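Long-range contacts in 150aa long hypothetical histidine triad nucleotide-binding protein (Sulfolobus tokodaii, PDB 2EO4), which probably binds and hydrolyses nucleotides as a zinc-containing member of the histidine triad family, possibly acting as an adenylylsulfatase: residues A[45-49]-A[81-85]; A[68-73]-A[131-136]; A[28-33]-A[114-120]. The contacts are given in a common frame with arbitrary orientation. Residues are numbered along the deposited sequence.

In the fold
Three contacts illustrate how a histidine triad fold uses different chemistry in different places. Interactions 1 and 2 are buried, whereas interaction 3 is only partly so and many of its residues are exposed. Interaction 1 sets a loop against the interface strand 77-84, close to the predicted active site and the second subunit, through apolar contacts and a water. Interaction 2, on the opposite side of the chain's centre, crosses helices 52-72 and 122-143 with small residues at the crossing. Interaction 3 joins two irregular loops through backbone and proline–aromatic contacts. Val-73 CG1 and Leu-33 CD2, 3.7 Å apart, make interactions 2 and 3 continuous; interaction 1 touches neither.

Interaction 1. Residues A[45-49]-A[81-85]; sequences ENYLE and LTNIG. With PO4 (phosphate ion), chain C.
A loop packed on a strand need not share backbone hydrogen bonds with it, as 45-49 and 81-85 demonstrate. Asn-46 is extended (phi/psi -162/-177), and Tyr-47 to Glu-49 adopt helical angles, with Glu-49 N bonding Asn-46 O at 3.2 Å. Asn-46 OD1 (chi1 p) receives weak hydrogen bonds from Leu-48 N (2.8 Å) and Glu-49 N (3.2 Å). Tyr-47 (chi1 t) sends its OH to Ala-59 O of the second subunit.

Residues 81-84 end strand 77-84 and pair antiparallel with the second subunit, continuing the sheet across the dimer. Thr-82 (chi1 t) points CB toward the loop, Thr-82 CG2 lying 4.0 Å from Tyr-47 CD2, while its OG1 bonds His-96 O. Asn-83 points away; Asn-83 ND2 donates to O2 of a phosphate ion at 2.8 Å. Probably from the crystallisation liquor, the ion also bonds the predicted nucleophile His-96 and probably marks a nucleotide-phosphate site. Ile-84 (chi1 m, chi2 t) is central, its CA 5.7 Å from Asn-46 CA. Ile-84 CD1 meets Leu-48 CG at 3.6 Å and Tyr-47 CB at 3.9 Å; Ile-84 CG2 meets Asn-46 CG at 3.7 Å. At Gly-85 (97/148) a CB would jam against Ile-84 O.

One water accepts from Tyr-47 N (3.0 Å) and donates to Thr-82 OG1 (2.8 Å) and Asn-83 O (2.9 Å). Apolar packing and this water thus replace direct bonds between the segments.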
ATOM      1  N   GLU A  45      -6.408   4.179 -13.755  1.00 27.33           N
ATOM      2  CA  GLU A  45      -7.049   5.151 -12.871  1.00 27.47           C
ATOM      3  C   GLU A  45      -6.680   4.985 -11.404  1.00 27.21           C
ATOM      4  O   GLU A  45      -6.491   5.971 -10.684  1.00 24.84           O
ATOM      5  CB  GLU A  45      -8.570   5.071 -13.012  1.00 30.21           C
ATOM      6  CG  GLU A  45      -9.095   5.586 -14.342  1.00 36.50           C
ATOM      7  CD  GLU A  45      -8.856   7.073 -14.522  1.00 38.66           C
ATOM      8  OE1 GLU A  45      -9.377   7.862 -13.706  1.00 39.90           O
ATOM      9  OE2 GLU A  45      -8.145   7.452 -15.477  1.00 43.13           O
ATOM     10  N   ASN A  46      -6.594   3.734 -10.968  1.00 25.31           N
ATOM     11  CA  ASN A  46      -6.266   3.425  -9.583  1.00 23.86           C
ATOM     12  C   ASN A  46      -5.812   1.973  -9.466  1.00 23.37           C
ATOM     13  O   ASN A  46      -5.707   1.262 -10.466  1.00 23.59           O
ATOM     14  CB  ASN A  46      -7.487   3.671  -8.691  1.00 23.91           C
ATOM     15  CG  ASN A  46      -8.693   2.859  -9.124  1.00 25.34           C
ATOM     16  OD1 ASN A  46      -8.637   1.632  -9.172  1.00 26.26           O
ATOM     17  ND2 ASN A  46      -9.792   3.542  -9.444  1.00 24.95           N
ATOM     18  N   TYR A  47      -5.548   1.542  -8.234  1.00 22.45           N
ATOM     19  CA  TYR A  47      -5.079   0.187  -7.954  1.00 22.71           C
ATOM     20  C   TYR A  47      -6.011  -0.916  -8.464  1.00 23.88           C
ATOM     21  O   TYR A  47      -5.556  -1.943  -8.968  1.00 23.48           O
ATOM     22  CB  TYR A  47      -4.879   0.044  -6.437  1.00 22.66           C
ATOM     23  CG  TYR A  47      -4.142  -1.202  -5.994  1.00 23.88           C
ATOM     24  CD1 TYR A  47      -4.810  -2.414  -5.820  1.00 23.51           C
ATOM     25  CD2 TYR A  47      -2.775  -1.159  -5.727  1.00 22.32           C
ATOM     26  CE1 TYR A  47      -4.135  -3.553  -5.384  1.00 24.77           C
ATOM     27  CE2 TYR A  47      -2.089  -2.292  -5.291  1.00 23.08           C
ATOM     28  CZ  TYR A  47      -2.773  -3.482  -5.121  1.00 24.17           C
ATOM     29  OH  TYR A  47      -2.094  -4.596  -4.687  1.00 26.56           O
ATOM     30  N   LEU A  48      -7.313  -0.695  -8.337  1.00 23.25           N
ATOM     31  CA  LEU A  48      -8.303  -1.686  -8.748  1.00 24.96           C
ATOM     32  C   LEU A  48      -8.434  -1.885 -10.255  1.00 26.48           C
ATOM     33  O   LEU A  48      -8.953  -2.910 -10.705  1.00 26.96           O
ATOM     34  CB  LEU A  48      -9.667  -1.314  -8.163  1.00 25.66           C
ATOM     35  CG  LEU A  48      -9.672  -1.059  -6.650  1.00 25.59           C
ATOM     36  CD1 LEU A  48     -11.074  -0.694  -6.204  1.00 28.18           C
ATOM     37  CD2 LEU A  48      -9.178  -2.295  -5.909  1.00 26.96           C
ATOM     38  N   GLU A  49      -7.969  -0.913 -11.031  1.00 26.00           N
ATOM     39  CA  GLU A  49      -8.069  -0.997 -12.489  1.00 28.97           C
ATOM     40  C   GLU A  49      -6.856  -1.636 -13.153  1.00 28.28           C
ATOM     41  O   GLU A  49      -6.880  -1.925 -14.350  1.00 28.11           O
ATOM     42  CB  GLU A  49      -8.291   0.398 -13.083  1.00 30.58           C
ATOM     43  CG  GLU A  49      -9.595   1.062 -12.677  1.00 35.43           C
ATOM     44  CD  GLU A  49     -10.812   0.266 -13.098  1.00 39.57           C
ATOM     45  OE1 GLU A  49     -10.819  -0.248 -14.236  1.00 42.22           O
ATOM     46  OE2 GLU A  49     -11.766   0.165 -12.295  1.00 43.36           O
ATOM     47  N   LEU A  81       1.431   3.728   0.843  1.00 19.11           N
ATOM     48  CA  LEU A  81      -0.008   3.813   0.650  1.00 19.99           C
ATOM     49  C   LEU A  81      -0.426   4.188  -0.756  1.00 18.74           C
ATOM     50  O   LEU A  81       0.339   4.767  -1.526  1.00 18.06           O
ATOM     51  CB  LEU A  81      -0.624   4.820   1.623  1.00 24.32           C
ATOM     52  CG  LEU A  81      -0.253   6.294   1.434  1.00 28.06           C
ATOM     53  CD1 LEU A  81      -1.364   7.174   1.987  1.00 33.87           C
ATOM     54  CD2 LEU A  81       1.064   6.591   2.132  1.00 32.52           C
ATOM     55  N   THR A  82      -1.656   3.821  -1.092  1.00 18.85           N
ATOM     56  CA  THR A  82      -2.209   4.177  -2.381  1.00 19.39           C
ATOM     57  C   THR A  82      -3.677   4.438  -2.122  1.00 19.67           C
ATOM     58  O   THR A  82      -4.319   3.732  -1.335  1.00 20.40           O
ATOM     59  CB  THR A  82      -2.017   3.064  -3.442  1.00 19.74           C
ATOM     60  OG1 THR A  82      -2.453   3.557  -4.715  1.00 22.02           O
ATOM     61  CG2 THR A  82      -2.784   1.801  -3.070  1.00 20.70           C
ATOM     62  N   ASN A  83      -4.197   5.471  -2.770  1.00 19.03           N
ATOM     63  CA  ASN A  83      -5.583   5.865  -2.582  1.00 20.99           C
ATOM     64  C   ASN A  83      -6.443   5.585  -3.795  1.00 19.95           C
ATOM     65  O   ASN A  83      -6.015   5.785  -4.930  1.00 20.46           O
ATOM     66  CB  ASN A  83      -5.642   7.352  -2.243  1.00 21.77           C
ATOM     67  CG  ASN A  83      -4.853   7.686  -1.002  1.00 21.85           C
ATOM     68  OD1 ASN A  83      -5.048   7.071   0.046  1.00 22.35           O
ATOM     69  ND2 ASN A  83      -3.959   8.672  -1.107  1.00 22.44           N
ATOM     70  N   ILE A  84      -7.663   5.125  -3.541  1.00 22.41           N
ATOM     71  CA  ILE A  84      -8.608   4.808  -4.605  1.00 21.82           C
ATOM     72  C   ILE A  84      -9.858   5.656  -4.407  1.00 21.39           C
ATOM     73  O   ILE A  84     -10.631   5.415  -3.486  1.00 20.12           O
ATOM     74  CB  ILE A  84      -9.008   3.320  -4.558  1.00 23.12           C
ATOM     75  CG1 ILE A  84      -7.767   2.438  -4.719  1.00 23.81           C
ATOM     76  CG2 ILE A  84     -10.015   3.017  -5.659  1.00 24.49           C
ATOM     77  CD1 ILE A  84      -7.976   1.001  -4.245  1.00 24.98           C
ATOM     78  N   GLY A  85     -10.041   6.654  -5.264  1.00 23.28           N
ATOM     79  CA  GLY A  85     -11.209   7.514  -5.155  1.00 25.33           C
ATOM     80  C   GLY A  85     -10.940   8.810  -4.413  1.00 26.69           C
ATOM     81  O   GLY A  85     -10.118   8.860  -3.493  1.00 24.38           O
TER
HETATM   82  P   PO4 C 202      -2.911  10.946  -4.212  1.00 22.25           P
HETATM   83  O1  PO4 C 202      -1.506  11.317  -4.500  1.00 22.31           O
HETATM   84  O2  PO4 C 202      -2.959   9.604  -3.580  1.00 22.88           O
HETATM   85  O3  PO4 C 202      -3.502  11.955  -3.283  1.00 21.41           O
HETATM   86  O4  PO4 C 202      -3.690  10.923  -5.481  1.00 21.92           O
HETATM   87  O   HOH W   1      -4.715   3.697  -6.377  1.00 22.69           O

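Interaction 2. Residues A[68-73]-A[131-136]; sequences GIKDAV and IIRESI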
ATOM      1  N   GLY A  68      15.862   1.393  -0.961  1.00 24.88           N
ATOM      2  CA  GLY A  68      16.787   2.429  -1.386  1.00 25.01           C
ATOM      3  C   GLY A  68      16.593   3.734  -0.638  1.00 25.75           C
ATOM      4  O   GLY A  68      17.554   4.340  -0.169  1.00 24.51           O
ATOM      5  N   ILE A  69      15.344   4.177  -0.525  1.00 23.92           N
ATOM      6  CA  ILE A  69      15.054   5.419   0.178  1.00 23.56           C
ATOM      7  C   ILE A  69      15.400   5.325   1.662  1.00 23.94           C
ATOM      8  O   ILE A  69      16.012   6.239   2.217  1.00 25.30           O
ATOM      9  CB  ILE A  69      13.565   5.805   0.035  1.00 22.67           C
ATOM     10  CG1 ILE A  69      13.257   6.142  -1.427  1.00 24.11           C
ATOM     11  CG2 ILE A  69      13.239   7.001   0.939  1.00 23.66           C
ATOM     12  CD1 ILE A  69      11.771   6.336  -1.727  1.00 24.01           C
ATOM     13  N   LYS A  70      15.019   4.223   2.304  1.00 25.36           N
ATOM     14  CA  LYS A  70      15.291   4.065   3.727  1.00 27.26           C
ATOM     15  C   LYS A  70      16.785   4.197   4.000  1.00 28.76           C
ATOM     16  O   LYS A  70      17.200   4.839   4.966  1.00 28.86           O
ATOM     17  CB  LYS A  70      14.797   2.709   4.235  1.00 28.41           C
ATOM     18  CG  LYS A  70      15.004   2.536   5.736  1.00 31.61           C
ATOM     19  CD  LYS A  70      14.527   1.187   6.252  1.00 34.07           C
ATOM     20  CE  LYS A  70      14.763   1.089   7.757  1.00 36.50           C
ATOM     21  NZ  LYS A  70      14.460  -0.263   8.298  1.00 39.93           N
ATOM     22  N   ASP A  71      17.587   3.588   3.138  1.00 28.52           N
ATOM     23  CA  ASP A  71      19.036   3.639   3.283  1.00 29.43           C
ATOM     24  C   ASP A  71      19.565   5.050   3.038  1.00 29.68           C
ATOM     25  O   ASP A  71      20.349   5.576   3.831  1.00 31.81           O
ATOM     26  CB  ASP A  71      19.687   2.663   2.301  1.00 30.77           C
ATOM     27  CG  ASP A  71      21.202   2.666   2.393  1.00 34.59           C
ATOM     28  OD1 ASP A  71      21.735   2.295   3.460  1.00 33.94           O
ATOM     29  OD2 ASP A  71      21.853   3.043   1.397  1.00 35.37           O
ATOM     30  N   ALA A  72      19.118   5.663   1.945  1.00 29.63           N
ATOM     31  CA  ALA A  72      19.558   7.002   1.560  1.00 28.92           C
ATOM     32  C   ALA A  72      19.290   8.107   2.579  1.00 30.60           C
ATOM     33  O   ALA A  72      20.168   8.923   2.851  1.00 30.02           O
ATOM     34  CB  ALA A  72      18.943   7.381   0.214  1.00 30.02           C
ATOM     35  N   VAL A  73      18.084   8.147   3.139  1.00 28.77           N
ATOM     36  CA  VAL A  73      17.760   9.186   4.111  1.00 29.12           C
ATOM     37  C   VAL A  73      17.837   8.671   5.543  1.00 27.14           C
ATOM     38  O   VAL A  73      17.443   9.364   6.476  1.00 30.04           O
ATOM     39  CB  VAL A  73      16.346   9.772   3.864  1.00 28.56           C
ATOM     40  CG1 VAL A  73      16.252  10.312   2.448  1.00 30.35           C
ATOM     41  CG2 VAL A  73      15.288   8.710   4.108  1.00 28.37           C
ATOM     42  N   ILE A 131      21.313  10.879  -4.008  1.00 28.38           N
ATOM     43  CA  ILE A 131      21.583   9.935  -2.930  1.00 28.74           C
ATOM     44  C   ILE A 131      20.697   8.692  -3.010  1.00 27.91           C
ATOM     45  O   ILE A 131      21.147   7.587  -2.715  1.00 26.71           O
ATOM     46  CB  ILE A 131      21.411  10.579  -1.539  1.00 31.75           C
ATOM     47  CG1 ILE A 131      19.984  11.097  -1.372  1.00 33.71           C
ATOM     48  CG2 ILE A 131      22.417  11.706  -1.361  1.00 34.48           C
ATOM     49  CD1 ILE A 131      19.694  11.591   0.018  1.00 37.33           C
ATOM     50  N   ILE A 132      19.438   8.867  -3.402  1.00 27.22           N
ATOM     51  CA  ILE A 132      18.545   7.721  -3.516  1.00 25.98           C
ATOM     52  C   ILE A 132      19.004   6.812  -4.655  1.00 25.25           C
ATOM     53  O   ILE A 132      19.013   5.590  -4.513  1.00 25.69           O
ATOM     54  CB  ILE A 132      17.076   8.160  -3.748  1.00 25.59           C
ATOM     55  CG1 ILE A 132      16.558   8.884  -2.503  1.00 26.25           C
ATOM     56  CG2 ILE A 132      16.208   6.937  -4.055  1.00 24.98           C
ATOM     57  CD1 ILE A 132      15.183   9.539  -2.678  1.00 25.83           C
ATOM     58  N   ARG A 133      19.393   7.403  -5.780  1.00 25.13           N
ATOM     59  CA  ARG A 133      19.866   6.607  -6.907  1.00 25.98           C
ATOM     60  C   ARG A 133      21.087   5.802  -6.471  1.00 26.29           C
ATOM     61  O   ARG A 133      21.196   4.613  -6.764  1.00 25.94           O
ATOM     62  CB  ARG A 133      20.228   7.506  -8.092  1.00 26.16           C
ATOM     63  CG  ARG A 133      19.031   7.932  -8.941  1.00 30.25           C
ATOM     64  CD  ARG A 133      19.455   8.874 -10.059  1.00 32.63           C
ATOM     65  NE  ARG A 133      18.404   9.069 -11.052  1.00 36.06           N
ATOM     66  CZ  ARG A 133      18.534   9.832 -12.133  1.00 38.06           C
ATOM     67  NH1 ARG A 133      19.673  10.474 -12.356  1.00 38.49           N
ATOM     68  NH2 ARG A 133      17.535   9.941 -13.001  1.00 38.20           N
ATOM     69  N   GLU A 134      21.997   6.458  -5.762  1.00 26.18           N
ATOM     70  CA  GLU A 134      23.209   5.802  -5.276  1.00 27.56           C
ATOM     71  C   GLU A 134      22.885   4.606  -4.378  1.00 27.07           C
ATOM     72  O   GLU A 134      23.542   3.564  -4.464  1.00 26.51           O
ATOM     73  CB  GLU A 134      24.079   6.812  -4.519  1.00 28.87           C
ATOM     74  CG  GLU A 134      25.324   6.216  -3.864  1.00 30.93           C
ATOM     75  CD  GLU A 134      26.265   7.277  -3.312  1.00 33.16           C
ATOM     76  OE1 GLU A 134      25.776   8.259  -2.717  1.00 33.03           O
ATOM     77  OE2 GLU A 134      27.497   7.119  -3.462  1.00 33.72           O
ATOM     78  N   SER A 135      21.870   4.744  -3.525  1.00 26.00           N
ATOM     79  CA  SER A 135      21.484   3.652  -2.632  1.00 26.05           C
ATOM     80  C   SER A 135      20.851   2.497  -3.398  1.00 24.30           C
ATOM     81  O   SER A 135      21.091   1.329  -3.092  1.00 25.58           O
ATOM     82  CB  SER A 135      20.503   4.140  -1.558  1.00 24.69           C
ATOM     83  OG  SER A 135      21.158   4.918  -0.573  1.00 29.16           O
ATOM     84  N   ILE A 136      20.033   2.825  -4.390  1.00 24.89           N
ATOM     85  CA  ILE A 136      19.386   1.796  -5.187  1.00 24.92           C
ATOM     86  C   ILE A 136      20.420   1.024  -6.009  1.00 24.50           C
ATOM     87  O   ILE A 136      20.346  -0.199  -6.113  1.00 25.08           O
ATOM     88  CB  ILE A 136      18.302   2.415  -6.114  1.00 26.04           C
ATOM     89  CG1 ILE A 136      17.152   2.953  -5.251  1.00 26.57           C
ATOM     90  CG2 ILE A 136      17.804   1.376  -7.110  1.00 25.50           C
ATOM     91  CD1 ILE A 136      15.994   3.573  -6.037  1.00 27.65           C
TER
HETATM   92  O   HOH W   2      22.083   0.788  -0.472  1.00 31.95           O
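Two helices can approach closely where their crossing point carries small residues. Here the short segments 68-72 and 131-136 come within 8.0 Å of each other, axis to axis, with 117° between their N-to-C directions. The nearest CA pairs are Gly-68 with Ile-136 at 4.6 Å and Ala-72 with Ile-132 at 5.2 Å, one helical turn apart on each partner.

Gly-68 makes the approach possible: a CB there would clash with Ile-136 CG1, which instead lies 3.9 Å from Gly-68 CA. Gly-68 O is 3.3 Å from Ser-135 CB. Ala-72 CB rests 3.9 Å from Ile-132 CG1 and 4.2 Å from Ile-131 CG1. Ile-69 CG1 adds a contact with Ile-132 CG2 at 4.0 Å. From the buried Ser-135, OG donates to OD2 of the exposed Asp-71 at 2.8 Å, and a water donates to Asp-71 OD2 and to Ser-135 O, both at 2.9 Å.

Helix 122-143 thereby lies across the C-terminal end of helix 52-72. The apolar layer continues into the sheet, where Ile-69 meets Ile-99 and Pro-101 of strand 97-102, and Ile-132 touches Val-16 of strand 15-18.

Interaction 3. Residues A[28-33]-A[114-120]; sequences KYPVSL and FKPRKEQ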
ATOM      1  N   LYS A  28       6.628  16.254  -5.695  1.00 24.36           N
ATOM      2  CA  LYS A  28       6.930  17.681  -5.800  1.00 24.77           C
ATOM      3  C   LYS A  28       6.596  18.463  -4.526  1.00 25.86           C
ATOM      4  O   LYS A  28       7.249  19.457  -4.220  1.00 25.96           O
ATOM      5  CB  LYS A  28       6.191  18.299  -6.993  1.00 26.44           C
ATOM      6  CG  LYS A  28       6.467  19.792  -7.184  1.00 25.59           C
ATOM      7  CD  LYS A  28       5.781  20.341  -8.434  1.00 27.11           C
ATOM      8  CE  LYS A  28       6.024  21.839  -8.574  1.00 27.09           C
ATOM      9  NZ  LYS A  28       5.417  22.411  -9.810  1.00 30.28           N
ATOM     10  N   TYR A  29       5.581  18.017  -3.791  1.00 24.95           N
ATOM     11  CA  TYR A  29       5.172  18.678  -2.548  1.00 25.76           C
ATOM     12  C   TYR A  29       5.231  17.613  -1.450  1.00 25.64           C
ATOM     13  O   TYR A  29       4.211  17.245  -0.866  1.00 25.79           O
ATOM     14  CB  TYR A  29       3.738  19.202  -2.690  1.00 26.50           C
ATOM     15  CG  TYR A  29       3.513  20.084  -3.905  1.00 27.47           C
ATOM     16  CD1 TYR A  29       3.788  21.449  -3.866  1.00 27.91           C
ATOM     17  CD2 TYR A  29       3.015  19.547  -5.092  1.00 27.88           C
ATOM     18  CE1 TYR A  29       3.571  22.260  -4.981  1.00 29.88           C
ATOM     19  CE2 TYR A  29       2.793  20.346  -6.210  1.00 28.44           C
ATOM     20  CZ  TYR A  29       3.070  21.701  -6.147  1.00 30.29           C
ATOM     21  OH  TYR A  29       2.828  22.495  -7.248  1.00 31.87           O
ATOM     22  N   PRO A  30       6.441  17.125  -1.142  1.00 25.96           N
ATOM     23  CA  PRO A  30       6.683  16.085  -0.134  1.00 26.55           C
ATOM     24  C   PRO A  30       6.150  16.284   1.276  1.00 26.29           C
ATOM     25  O   PRO A  30       6.284  17.356   1.864  1.00 25.12           O
ATOM     26  CB  PRO A  30       8.203  15.943  -0.149  1.00 25.18           C
ATOM     27  CG  PRO A  30       8.653  17.326  -0.435  1.00 25.44           C
ATOM     28  CD  PRO A  30       7.715  17.747  -1.548  1.00 25.46           C
ATOM     29  N   VAL A  31       5.551  15.224   1.809  1.00 26.65           N
ATOM     30  CA  VAL A  31       5.023  15.224   3.168  1.00 27.75           C
ATOM     31  C   VAL A  31       6.215  15.149   4.115  1.00 28.95           C
ATOM     32  O   VAL A  31       6.208  15.732   5.200  1.00 27.59           O
ATOM     33  CB  VAL A  31       4.109  14.001   3.403  1.00 29.11           C
ATOM     34  CG1 VAL A  31       3.862  13.802   4.892  1.00 32.02           C
ATOM     35  CG2 VAL A  31       2.794  14.199   2.670  1.00 30.94           C
ATOM     36  N   SER A  32       7.238  14.413   3.694  1.00 27.58           N
ATOM     37  CA  SER A  32       8.453  14.263   4.482  1.00 27.44           C
ATOM     38  C   SER A  32       9.631  14.149   3.524  1.00 27.76           C
ATOM     39  O   SER A  32       9.456  13.903   2.327  1.00 24.62           O
ATOM     40  CB  SER A  32       8.376  13.017   5.372  1.00 26.69           C
ATOM     41  OG  SER A  32       8.462  11.830   4.605  1.00 26.14           O
ATOM     42  N   LEU A  33      10.833  14.330   4.053  1.00 26.42           N
ATOM     43  CA  LEU A  33      12.039  14.265   3.245  1.00 27.65           C
ATOM     44  C   LEU A  33      12.199  12.914   2.545  1.00 26.82           C
ATOM     45  O   LEU A  33      12.238  11.870   3.193  1.00 27.01           O
ATOM     46  CB  LEU A  33      13.260  14.543   4.128  1.00 29.98           C
ATOM     47  CG  LEU A  33      14.610  14.585   3.416  1.00 32.49           C
ATOM     48  CD1 LEU A  33      15.221  15.978   3.548  1.00 34.58           C
ATOM     49  CD2 LEU A  33      15.526  13.538   4.022  1.00 34.10           C
ATOM     50  N   PHE A 114      13.841  21.839   5.480  1.00 53.87           N
ATOM     51  CA  PHE A 114      12.805  21.127   4.745  1.00 50.59           C
ATOM     52  C   PHE A 114      11.463  21.729   5.141  1.00 50.13           C
ATOM     53  O   PHE A 114      11.187  21.918   6.326  1.00 50.37           O
ATOM     54  CB  PHE A 114      12.826  19.638   5.103  1.00 47.08           C
ATOM     55  CG  PHE A 114      11.745  18.837   4.432  1.00 42.00           C
ATOM     56  CD1 PHE A 114      11.843  18.497   3.086  1.00 40.48           C
ATOM     57  CD2 PHE A 114      10.613  18.444   5.141  1.00 41.42           C
ATOM     58  CE1 PHE A 114      10.825  17.779   2.455  1.00 38.14           C
ATOM     59  CE2 PHE A 114       9.590  17.727   4.520  1.00 39.11           C
ATOM     60  CZ  PHE A 114       9.697  17.396   3.174  1.00 37.74           C
ATOM     61  N   LYS A 115      10.635  22.036   4.150  1.00 49.41           N
ATOM     62  CA  LYS A 115       9.322  22.613   4.406  1.00 49.72           C
ATOM     63  C   LYS A 115       8.232  21.598   4.075  1.00 48.11           C
ATOM     64  O   LYS A 115       7.815  21.475   2.924  1.00 47.24           O
ATOM     65  CB  LYS A 115       9.135  23.879   3.566  1.00 52.28           C
ATOM     66  CG  LYS A 115      10.163  24.968   3.855  1.00 55.30           C
ATOM     67  CD  LYS A 115       9.973  26.179   2.949  1.00 58.35           C
ATOM     68  CE  LYS A 115       8.624  26.849   3.178  1.00 60.41           C
ATOM     69  NZ  LYS A 115       8.418  28.020   2.275  1.00 61.97           N
ATOM     70  N   PRO A 116       7.755  20.857   5.089  1.00 46.96           N
ATOM     71  CA  PRO A 116       6.714  19.836   4.939  1.00 46.46           C
ATOM     72  C   PRO A 116       5.491  20.261   4.128  1.00 45.90           C
ATOM     73  O   PRO A 116       4.956  21.355   4.316  1.00 44.10           O
ATOM     74  CB  PRO A 116       6.354  19.500   6.383  1.00 46.72           C
ATOM     75  CG  PRO A 116       7.661  19.651   7.082  1.00 47.04           C
ATOM     76  CD  PRO A 116       8.192  20.945   6.495  1.00 47.52           C
ATOM     77  N   ARG A 117       5.068  19.380   3.224  1.00 44.99           N
ATOM     78  CA  ARG A 117       3.898  19.592   2.375  1.00 46.39           C
ATOM     79  C   ARG A 117       3.977  20.733   1.365  1.00 45.19           C
ATOM     80  O   ARG A 117       2.975  21.069   0.733  1.00 47.37           O
ATOM     81  CB  ARG A 117       2.654  19.773   3.252  1.00 48.50           C
ATOM     82  CG  ARG A 117       2.330  18.551   4.094  1.00 52.74           C
ATOM     83  CD  ARG A 117       1.115  18.777   4.980  1.00 57.38           C
ATOM     84  NE  ARG A 117       0.787  17.584   5.754  1.00 60.99           N
ATOM     85  CZ  ARG A 117       1.590  17.035   6.660  1.00 63.28           C
ATOM     86  NH1 ARG A 117       2.777  17.572   6.914  1.00 64.58           N
ATOM     87  NH2 ARG A 117       1.210  15.941   7.308  1.00 64.10           N
ATOM     88  N   LYS A 118       5.155  21.322   1.200  1.00 42.36           N
ATOM     89  CA  LYS A 118       5.320  22.418   0.251  1.00 40.39           C
ATOM     90  C   LYS A 118       6.374  22.086  -0.800  1.00 36.76           C
ATOM     91  O   LYS A 118       7.075  21.083  -0.688  1.00 34.78           O
ATOM     92  CB  LYS A 118       5.726  23.695   0.989  1.00 42.90           C
ATOM     93  CG  LYS A 118       4.674  24.219   1.959  1.00 47.18           C
ATOM     94  CD  LYS A 118       5.162  25.475   2.670  1.00 51.32           C
ATOM     95  CE  LYS A 118       4.072  26.086   3.539  1.00 52.35           C
ATOM     96  NZ  LYS A 118       3.573  25.135   4.569  1.00 55.05           N
ATOM     97  N   GLU A 119       6.470  22.926  -1.825  1.00 33.94           N
ATOM     98  CA  GLU A 119       7.467  22.728  -2.873  1.00 32.72           C
ATOM     99  C   GLU A 119       8.800  23.122  -2.248  1.00 33.01           C
ATOM    100  O   GLU A 119       8.876  24.116  -1.526  1.00 31.60           O
ATOM    101  CB  GLU A 119       7.172  23.631  -4.070  1.00 33.14           C
ATOM    102  CG  GLU A 119       8.010  23.335  -5.301  1.00 35.26           C
ATOM    103  CD  GLU A 119       7.758  24.323  -6.426  1.00 37.29           C
ATOM    104  OE1 GLU A 119       6.613  24.810  -6.546  1.00 38.87           O
ATOM    105  OE2 GLU A 119       8.700  24.602  -7.195  1.00 38.19           O
ATOM    106  N   GLN A 120       9.846  22.344  -2.513  1.00 31.61           N
ATOM    107  CA  GLN A 120      11.161  22.631  -1.951  1.00 31.77           C
ATOM    108  C   GLN A 120      12.018  23.400  -2.946  1.00 32.78           C
ATOM    109  O   GLN A 120      11.620  23.617  -4.090  1.00 30.98           O
ATOM    110  CB  GLN A 120      11.884  21.328  -1.587  1.00 31.18           C
ATOM    111  CG  GLN A 120      11.063  20.358  -0.753  1.00 31.04           C
ATOM    112  CD  GLN A 120      10.636  20.941   0.576  1.00 32.65           C
ATOM    113  OE1 GLN A 120      11.468  21.397   1.366  1.00 32.93           O
ATOM    114  NE2 GLN A 120       9.333  20.925   0.836  1.00 30.23           N
TER
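The direct link between these loops is a backbone hydrogen bond, Arg-117 N to Pro-30 O at 2.7 Å. It joins the loop between strands 22-26 and 36-40 to the one leading from strand 97-102 to helix 122-143. Its donor belongs to a type II beta turn from Lys-115 to Lys-118, closed by Lys-118 N to Lys-115 O at 3.2 Å. Pro-116 occupies the second position, and Arg-117 the third with positive phi (65/9). The Gln-120 side chain, just beyond the turn, bonds back to it: Gln-120 OE1 accepts from Lys-115 N (3.0 Å), and Gln-120 NE2 donates to Lys-115 O (2.6 Å) and Lys-118 O (2.7 Å).

Weaker polar contacts extend the pairing. Glu-119 CA approaches Lys-28 O at 3.5 Å and Tyr-29 CA approaches Lys-118 O at 3.6 Å, both as CA-H...O contacts. Lys-28 NZ and Glu-119 OE1, 4.2 Å apart, fall beyond salt-bridge range. Tyr-125 of helix 122-143 joins the two loops again, its hydroxyl bonding both Lys-28 O and Gln-120 N.

Packing gathers around Phe-114. Pro-30 CG meets the ring edge at Phe-114 CE1 (3.6 Å), whereas Leu-33 N lies over one face, 3.4 Å from Phe-114 CZ. Leu-33 CD1 is 4.2 Å from Phe-114 CD1. At the outer end Val-31 CG1 sits over a face of the Arg-117 guanidinium, 4.2 Å from Arg-117 NH2, and the edge of the Tyr-29 ring faces Lys-118 C.

Irregular segments can thus dock through main-chain groups and prolines: little depends on paired charges, and the turn, tied by the hydrogen bonds of Gln-120, presents the Arg-117 amide to the Pro-30 carbonyl.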